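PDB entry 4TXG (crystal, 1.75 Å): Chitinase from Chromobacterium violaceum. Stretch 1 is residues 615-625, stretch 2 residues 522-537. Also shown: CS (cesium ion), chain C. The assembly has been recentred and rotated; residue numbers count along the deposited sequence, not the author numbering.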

# COMPACT_ATOMS: atom_id res chain seq x y z
N ARG A 615 -13.41 13.44 -30.58
CA ARG A 615 -13.36 14.61 -29.69
C ARG A 615 -12.68 15.80 -30.37
O ARG A 615 -12.04 15.64 -31.42
CB ARG A 615 -12.65 14.26 -28.38
CG ARG A 615 -13.46 13.35 -27.47
CD ARG A 615 -12.80 13.20 -26.09
NE ARG A 615 -12.79 14.46 -25.36
CZ ARG A 615 -13.75 14.86 -24.53
NH1 ARG A 615 -14.81 14.08 -24.30
NH2 ARG A 615 -13.66 16.04 -23.92
N ASN A 616 -12.82 16.97 -29.76
CA ASN A 616 -12.16 18.18 -30.24
C ASN A 616 -12.55 18.49 -31.68
O ASN A 616 -11.68 18.64 -32.55
CB ASN A 616 -10.64 18.05 -30.10
CG ASN A 616 -9.91 19.37 -30.29
OD1 ASN A 616 -10.49 20.44 -30.13
ND2 ASN A 616 -8.63 19.29 -30.63
N ASN A 617 -13.85 18.54 -31.93
CA ASN A 617 -14.40 18.82 -33.26
C ASN A 617 -13.91 17.87 -34.35
O ASN A 617 -13.75 18.27 -35.51
CB ASN A 617 -14.10 20.27 -33.66
CG ASN A 617 -14.85 21.27 -32.80
OD1 ASN A 617 -16.04 21.10 -32.51
ND2 ASN A 617 -14.16 22.33 -32.40
N GLY A 618 -13.67 16.62 -33.98
CA GLY A 618 -13.23 15.62 -34.94
C GLY A 618 -11.74 15.60 -35.18
O GLY A 618 -11.23 14.77 -35.94
N GLN A 619 -11.02 16.52 -34.53
CA GLN A 619 -9.57 16.57 -34.65
C GLN A 619 -8.91 15.54 -33.73
O GLN A 619 -7.82 15.03 -34.03
CB GLN A 619 -9.05 17.97 -34.32
CG GLN A 619 -9.53 19.04 -35.29
CD GLN A 619 -9.09 20.44 -34.89
OE1 GLN A 619 -9.06 20.78 -33.71
NE2 GLN A 619 -8.73 21.25 -35.88
N GLY A 620 -9.58 15.23 -32.63
CA GLY A 620 -9.11 14.19 -31.74
C GLY A 620 -8.30 14.71 -30.56
O GLY A 620 -7.68 15.77 -30.65
N GLU A 621 -8.32 13.95 -29.47
CA GLU A 621 -7.52 14.22 -28.27
C GLU A 621 -7.60 13.00 -27.37
O GLU A 621 -8.45 12.13 -27.57
CB GLU A 621 -8.01 15.46 -27.52
CG GLU A 621 -9.37 15.27 -26.84
CD GLU A 621 -9.92 16.55 -26.24
OE1 GLU A 621 -9.30 17.62 -26.43
OE2 GLU A 621 -10.98 16.50 -25.58
N TYR A 622 -6.71 12.92 -26.38
CA TYR A 622 -6.81 11.88 -25.37
C TYR A 622 -7.88 12.23 -24.35
O TYR A 622 -8.13 13.39 -24.05
CB TYR A 622 -5.48 11.66 -24.66
CG TYR A 622 -4.42 10.98 -25.50
CD1 TYR A 622 -4.36 9.60 -25.60
CD2 TYR A 622 -3.48 11.74 -26.19
CE1 TYR A 622 -3.39 8.97 -26.36
CE2 TYR A 622 -2.49 11.12 -26.95
CZ TYR A 622 -2.46 9.74 -27.03
OH TYR A 622 -1.49 9.12 -27.79
N PHE A 623 -8.50 11.20 -23.79
CA PHE A 623 -9.51 11.40 -22.77
C PHE A 623 -9.58 10.10 -21.99
O PHE A 623 -8.72 9.23 -22.15
CB PHE A 623 -10.87 11.77 -23.40
CG PHE A 623 -11.86 12.37 -22.42
CD1 PHE A 623 -11.55 13.52 -21.71
CD2 PHE A 623 -13.10 11.78 -22.24
CE1 PHE A 623 -12.46 14.07 -20.82
CE2 PHE A 623 -14.02 12.33 -21.35
CZ PHE A 623 -13.70 13.47 -20.64
N ILE A 624 -10.59 9.99 -21.14
CA ILE A 624 -10.77 8.83 -20.29
C ILE A 624 -10.80 7.54 -21.10
O ILE A 624 -11.51 7.44 -22.11
CB ILE A 624 -12.09 8.96 -19.49
CG1 ILE A 624 -12.02 10.16 -18.55
CG2 ILE A 624 -12.40 7.67 -18.76
CD1 ILE A 624 -13.36 10.47 -17.86
N GLY A 625 -10.00 6.56 -20.69
CA GLY A 625 -9.93 5.31 -21.42
C GLY A 625 -9.28 4.20 -20.62
O GLY A 625 -9.25 4.26 -19.39
CS CS C . 6.24 17.70 -27.69
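Stretch 2 522-537: MWHAKNLEKGLAGSYL

Stretch 2 opens with a helix, residues 522-530, that runs almost antiparallel to strand 621-624 of stretch 1: the two axes approach to 6.8 Å, and their N-to-C directions differ by 174°. Because of this opposed course, the start of the helix meets the end of the strand, and the segment that follows the helix returns along the side chains of Glu621 and Arg615. The contact buries 647 Å² in all.

Met522 makes no contact, and the packing begins at Trp523, whose CA lies 5.1 Å from the CA of Phe623. The CB of Trp523 points toward the strand and comes within 3.4 Å of Phe623 O, while its ring, with chi1 at 29° between the usual wells, lies flat against backbone, with Phe623 C and Ile624 N over one face. The edge of the Phe623 ring is directed at the face of the indole (Phe623 CE1 to Trp523 CZ3, 3.8 Å; planes at 56°), and Ile624 CG1 packs 3.8 Å from Trp523 CE2.

His524 and Ala525 leave the strand untouched. One turn on from Trp523, Lys526 lays its CB over a face of the Tyr622 ring, 3.6 Å from the centroid, in a CH-pi contact; the chain then leads away, and its NZ forms a salt bridge with Glu529 OE1 at 2.9 Å. Asn527 ties helix to strand through both ends of its amide: OD1 accepts from Tyr622 N at 2.7 Å and ND2 donates to Tyr622 O at 3.0 Å, so the side chain pairs with the backbone of a single strand residue. The same ND2 also donates to Tyr536 OH at 2.9 Å. Lys530 CG approaches the edge of the Tyr622 ring, 3.9 Å from CE2.

At Gly531 a positive phi of 81° ends the helix in a Schellman motif, with Gly531 N bonded to Leu528 O and Leu532 N to Asn527 O. Leu532 turns back toward stretch 1, its CD1 3.8 Å from Gly620 O. A type I turn, Gly534 to Leu537, then presents Ser535 to the carboxylate of Glu621: Ser535 N donates to Glu621 OE1 at 2.9 Å and Ser535 OG to Glu621 OE2 at 2.5 Å. Arg615 NE holds that same OE2 in a salt bridge at 2.7 Å. A water links Gly534 N to Glu621 OE1, and another joins Ser535 OG to Asn616 N. Tyr536 closes the contact, its CD2 3.7 Å from Phe623 CD1, the two rings near parallel but slid apart.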

# COMPACT_ATOMS: atom_id res chain seq x y z
N MET A 522 -3.63 11.07 -16.60
CA MET A 522 -2.63 10.80 -17.64
C MET A 522 -3.14 11.15 -19.05
O MET A 522 -2.33 11.43 -19.94
CB MET A 522 -2.15 9.35 -17.57
CG MET A 522 -0.91 9.16 -16.66
SD MET A 522 0.42 10.32 -17.06
CE MET A 522 0.71 9.92 -18.78
N TRP A 523 -4.46 11.15 -19.28
CA TRP A 523 -4.92 11.60 -20.59
C TRP A 523 -4.55 13.06 -20.83
O TRP A 523 -4.21 13.45 -21.96
CB TRP A 523 -6.44 11.43 -20.80
CG TRP A 523 -7.36 11.50 -19.59
CD1 TRP A 523 -7.66 10.47 -18.74
CD2 TRP A 523 -8.17 12.62 -19.17
NE1 TRP A 523 -8.57 10.89 -17.80
CE2 TRP A 523 -8.90 12.20 -18.04
CE3 TRP A 523 -8.32 13.93 -19.63
CZ2 TRP A 523 -9.77 13.05 -17.35
CZ3 TRP A 523 -9.19 14.77 -18.96
CH2 TRP A 523 -9.91 14.33 -17.83
N HIS A 524 -4.59 13.88 -19.79
CA HIS A 524 -4.24 15.28 -19.99
C HIS A 524 -2.73 15.40 -20.24
O HIS A 524 -2.32 16.17 -21.11
CB HIS A 524 -4.66 16.15 -18.80
CG HIS A 524 -4.37 17.61 -19.01
ND1 HIS A 524 -4.89 18.31 -20.07
CD2 HIS A 524 -3.60 18.47 -18.31
CE1 HIS A 524 -4.45 19.56 -20.02
NE2 HIS A 524 -3.66 19.68 -18.97
N ALA A 525 -1.92 14.63 -19.53
CA ALA A 525 -0.48 14.62 -19.78
C ALA A 525 -0.15 14.16 -21.20
O ALA A 525 0.79 14.64 -21.82
CB ALA A 525 0.23 13.73 -18.76
N LYS A 526 -0.94 13.22 -21.72
CA LYS A 526 -0.74 12.76 -23.10
C LYS A 526 -1.11 13.85 -24.10
O LYS A 526 -0.46 13.98 -25.14
CB LYS A 526 -1.55 11.47 -23.35
CG LYS A 526 -0.89 10.23 -22.72
CD LYS A 526 0.34 9.85 -23.53
CE LYS A 526 1.42 9.14 -22.71
NZ LYS A 526 2.67 8.95 -23.54
N ASN A 527 -2.15 14.63 -23.81
CA ASN A 527 -2.47 15.78 -24.66
C ASN A 527 -1.38 16.86 -24.61
O ASN A 527 -1.02 17.42 -25.65
CB ASN A 527 -3.82 16.38 -24.27
CG ASN A 527 -4.99 15.54 -24.80
OD1 ASN A 527 -4.87 14.89 -25.84
ND2 ASN A 527 -6.11 15.57 -24.09
N LEU A 528 -0.84 17.13 -23.43
CA LEU A 528 0.21 18.15 -23.33
C LEU A 528 1.42 17.75 -24.18
O LEU A 528 2.01 18.58 -24.86
CB LEU A 528 0.63 18.37 -21.88
CG LEU A 528 -0.42 19.06 -21.00
CD1 LEU A 528 0.11 19.24 -19.58
CD2 LEU A 528 -0.83 20.40 -21.61
N GLU A 529 1.76 16.46 -24.12
CA GLU A 529 2.85 15.89 -24.92
C GLU A 529 2.60 16.11 -26.41
O GLU A 529 3.53 16.39 -27.19
CB GLU A 529 2.99 14.38 -24.60
CG GLU A 529 4.16 13.70 -25.33
CD GLU A 529 4.19 12.18 -25.13
OE1 GLU A 529 3.48 11.65 -24.24
OE2 GLU A 529 4.94 11.50 -25.88
N LYS A 530 1.33 16.02 -26.79
CA LYS A 530 0.91 16.17 -28.18
C LYS A 530 0.74 17.62 -28.60
O LYS A 530 0.53 17.91 -29.78
CB LYS A 530 -0.41 15.44 -28.41
CG LYS A 530 -0.31 13.94 -28.41
CD LYS A 530 -0.02 13.42 -29.81
CE LYS A 530 -1.04 13.95 -30.80
NZ LYS A 530 -1.05 13.17 -32.08
N GLY A 531 0.83 18.54 -27.65
CA GLY A 531 0.61 19.95 -27.93
C GLY A 531 -0.86 20.34 -28.01
O GLY A 531 -1.22 21.30 -28.70
N LEU A 532 -1.69 19.58 -27.30
CA LEU A 532 -3.14 19.82 -27.24
C LEU A 532 -3.53 20.27 -25.84
O LEU A 532 -3.07 19.71 -24.85
CB LEU A 532 -3.91 18.55 -27.62
CG LEU A 532 -3.62 17.97 -29.01
CD1 LEU A 532 -4.27 16.60 -29.16
CD2 LEU A 532 -4.10 18.91 -30.11
N ALA A 533 -4.39 21.28 -25.76
CA ALA A 533 -4.73 21.85 -24.45
C ALA A 533 -5.80 21.05 -23.73
O ALA A 533 -5.84 21.02 -22.50
CB ALA A 533 -5.19 23.30 -24.61
N GLY A 534 -6.66 20.40 -24.51
CA GLY A 534 -7.77 19.64 -23.96
C GLY A 534 -9.09 20.40 -23.99
O GLY A 534 -9.21 21.46 -23.38
N SER A 535 -10.07 19.86 -24.71
CA SER A 535 -11.36 20.54 -24.88
C SER A 535 -12.19 20.56 -23.60
O SER A 535 -13.19 21.28 -23.50
CB SER A 535 -12.16 19.88 -26.00
OG SER A 535 -12.49 18.55 -25.65
N TYR A 536 -11.78 19.75 -22.63
CA TYR A 536 -12.46 19.59 -21.35
C TYR A 536 -12.09 20.66 -20.30
O TYR A 536 -12.62 20.64 -19.20
CB TYR A 536 -12.14 18.20 -20.78
CG TYR A 536 -10.68 17.84 -20.98
CD1 TYR A 536 -9.70 18.43 -20.20
CD2 TYR A 536 -10.29 16.97 -21.99
CE1 TYR A 536 -8.35 18.15 -20.40
CE2 TYR A 536 -8.94 16.67 -22.19
CZ TYR A 536 -7.98 17.26 -21.39
OH TYR A 536 -6.65 16.97 -21.60
N LEU A 537 -11.17 21.56 -20.63
CA LEU A 537 -10.69 22.51 -19.62
C LEU A 537 -11.81 23.33 -19.00
O LEU A 537 -11.88 23.48 -17.78
CB LEU A 537 -9.63 23.45 -20.20
CG LEU A 537 -8.24 22.88 -20.51
CD1 LEU A 537 -7.30 24.01 -20.92
CD2 LEU A 537 -7.66 22.07 -19.32
O HOH W 1 -7.43 19.47 -27.39
O HOH W 2 -14.29 17.30 -27.59